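Local coordinates for translation initiation inhibitor (PDB 2EWC), which is of unknown function but belongs to the highly conserved YjgF family and may inhibit translation initiation, at the interface of chains A and B. Coordinates in Å, arbitrary orientation; residue numbers count along the deposited sequence, not the author numbering. Chains: chain A/B, conserved hypothetical protein.

The interface of chains A and B. Residues chain A 6, 16, 19, 26-28; chain B 64-65, 91-93.
A:Tyr26 and A:Val19 receive B:Val64 at the packed part of this subunit contact in a YjgF-family protein, a family whose members typically form trimers; this patch is probably part of such an assembly. The tyrosine offers a broad face, and CG2 of B:Val64 lies over it, 4.0 Å from the ring centroid and displaced toward the rim. In that valine CG1 is anti to the carbonyl carbon (chi1 -58°), which puts CG2 over the ring and leaves CB and CG1 for CG1 of A:Val19; the nearer approach, to CB, is 3.7 Å. Branched valines suit the place because each offers methyls in two directions on a short, rigid stem. Beside them A:Tyr26 O and A:Asn28 N face the small CB of B:Ala93, a side chain slight enough to let the strands 24-30 and 93-98 come close. B:Gln65 pairs an aliphatic stem with a polar tip: CB comes to 3.7 Å from CD1 of A:Tyr26, and the chain, bent at chi2, carries the amide away from the ring to a water shared with A:Leu27 O.

Against this methyl-on-ring packing stands a wetter side, where another water joins A:Thr16 OG1 to B:Tyr91 N. Threonine's hydroxyl, on a short stem, reaches both water and carbonyl; its direct bond to B:Tyr91 O is short, 2.5 Å from OG1, and comes from above the carbonyl plane. The A:Thr16 backbone N donates a hydrogen bond to B:Pro92 O. Looser is the extended A:Arg6, whose NE makes a weak bond to B:Tyr91 O.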
# COMPACT_ATOMS: atom_id res chain seq x y z
N ARG A 6 -12.32 23.43 -19.82
CA ARG A 6 -12.29 22.00 -19.63
C ARG A 6 -10.92 21.56 -19.07
O ARG A 6 -9.86 21.90 -19.63
CB ARG A 6 -12.62 21.30 -20.94
CG ARG A 6 -14.08 21.55 -21.40
CD ARG A 6 -14.33 21.08 -22.82
NE ARG A 6 -15.76 21.02 -23.14
CZ ARG A 6 -16.44 21.96 -23.81
NH1 ARG A 6 -15.84 23.08 -24.22
NH2 ARG A 6 -17.75 21.79 -24.06
N THR A 16 -14.54 14.90 -19.79
CA THR A 16 -13.75 15.95 -19.14
C THR A 16 -13.92 15.82 -17.64
O THR A 16 -15.05 15.86 -17.15
CB THR A 16 -14.25 17.34 -19.57
OG1 THR A 16 -14.12 17.47 -20.98
CG2 THR A 16 -13.44 18.46 -18.90
N VAL A 19 -15.42 20.53 -15.73
CA VAL A 19 -15.91 21.56 -16.64
C VAL A 19 -16.27 22.81 -15.83
O VAL A 19 -17.18 22.77 -14.99
CB VAL A 19 -17.16 21.08 -17.46
CG1 VAL A 19 -17.67 22.19 -18.37
CG2 VAL A 19 -16.85 19.84 -18.29
N TYR A 26 -18.48 21.37 -12.94
CA TYR A 26 -19.13 20.07 -13.07
C TYR A 26 -18.07 19.02 -13.07
O TYR A 26 -17.22 18.99 -13.95
CB TYR A 26 -19.97 20.01 -14.35
CG TYR A 26 -21.17 20.89 -14.23
CD1 TYR A 26 -22.41 20.38 -13.81
CD2 TYR A 26 -21.08 22.27 -14.44
CE1 TYR A 26 -23.52 21.21 -13.65
CE2 TYR A 26 -22.20 23.11 -14.28
CZ TYR A 26 -23.40 22.57 -13.89
OH TYR A 26 -24.50 23.40 -13.72
N LEU A 27 -18.10 18.18 -12.05
CA LEU A 27 -17.19 17.07 -11.95
C LEU A 27 -17.74 15.84 -12.68
O LEU A 27 -18.93 15.50 -12.53
CB LEU A 27 -16.96 16.77 -10.47
CG LEU A 27 -16.06 17.83 -9.80
CD1 LEU A 27 -16.64 18.38 -8.47
CD2 LEU A 27 -14.68 17.30 -9.60
N ASN A 28 -16.87 15.20 -13.45
CA ASN A 28 -17.12 13.88 -14.05
C ASN A 28 -17.10 12.88 -12.91
O ASN A 28 -16.57 13.19 -11.84
CB ASN A 28 -15.95 13.59 -15.01
CG ASN A 28 -16.14 12.34 -15.84
OD1 ASN A 28 -15.64 11.27 -15.50
ND2 ASN A 28 -16.83 12.47 -16.94
N VAL B 64 -22.22 20.80 -20.79
CA VAL B 64 -21.25 20.74 -19.70
C VAL B 64 -21.32 19.45 -18.89
O VAL B 64 -20.30 19.01 -18.33
CB VAL B 64 -21.31 22.00 -18.75
CG1 VAL B 64 -21.06 23.29 -19.54
CG2 VAL B 64 -22.63 22.09 -17.98
N GLN B 65 -22.49 18.81 -18.85
CA GLN B 65 -22.68 17.62 -18.01
C GLN B 65 -23.77 16.75 -18.61
O GLN B 65 -24.74 17.26 -19.14
CB GLN B 65 -23.02 17.99 -16.54
CG GLN B 65 -22.81 16.85 -15.55
CD GLN B 65 -24.01 15.91 -15.48
OE1 GLN B 65 -25.13 16.31 -15.80
NE2 GLN B 65 -23.79 14.65 -15.05
N TYR B 91 -15.68 17.50 -24.77
CA TYR B 91 -16.54 16.57 -24.03
C TYR B 91 -17.05 17.15 -22.72
O TYR B 91 -16.35 17.92 -22.08
CB TYR B 91 -15.80 15.25 -23.75
CG TYR B 91 -15.06 14.70 -24.97
CD1 TYR B 91 -15.76 14.28 -26.10
CD2 TYR B 91 -13.66 14.64 -24.99
CE1 TYR B 91 -15.10 13.81 -27.22
CE2 TYR B 91 -12.98 14.15 -26.12
CZ TYR B 91 -13.71 13.74 -27.23
OH TYR B 91 -13.08 13.27 -28.34
N PRO B 92 -18.29 16.78 -22.33
CA PRO B 92 -18.81 17.13 -21.00
C PRO B 92 -18.31 16.20 -19.88
O PRO B 92 -17.77 15.11 -20.15
CB PRO B 92 -20.31 16.96 -21.17
CG PRO B 92 -20.44 15.87 -22.18
CD PRO B 92 -19.30 16.07 -23.14
N ALA B 93 -18.44 16.67 -18.63
CA ALA B 93 -18.35 15.77 -17.48
C ALA B 93 -19.52 14.81 -17.61
O ALA B 93 -20.58 15.20 -18.11
CB ALA B 93 -18.47 16.55 -16.20
O HOH W 1 -21.28 14.13 -14.03
O HOH W 2 -12.93 17.88 -23.66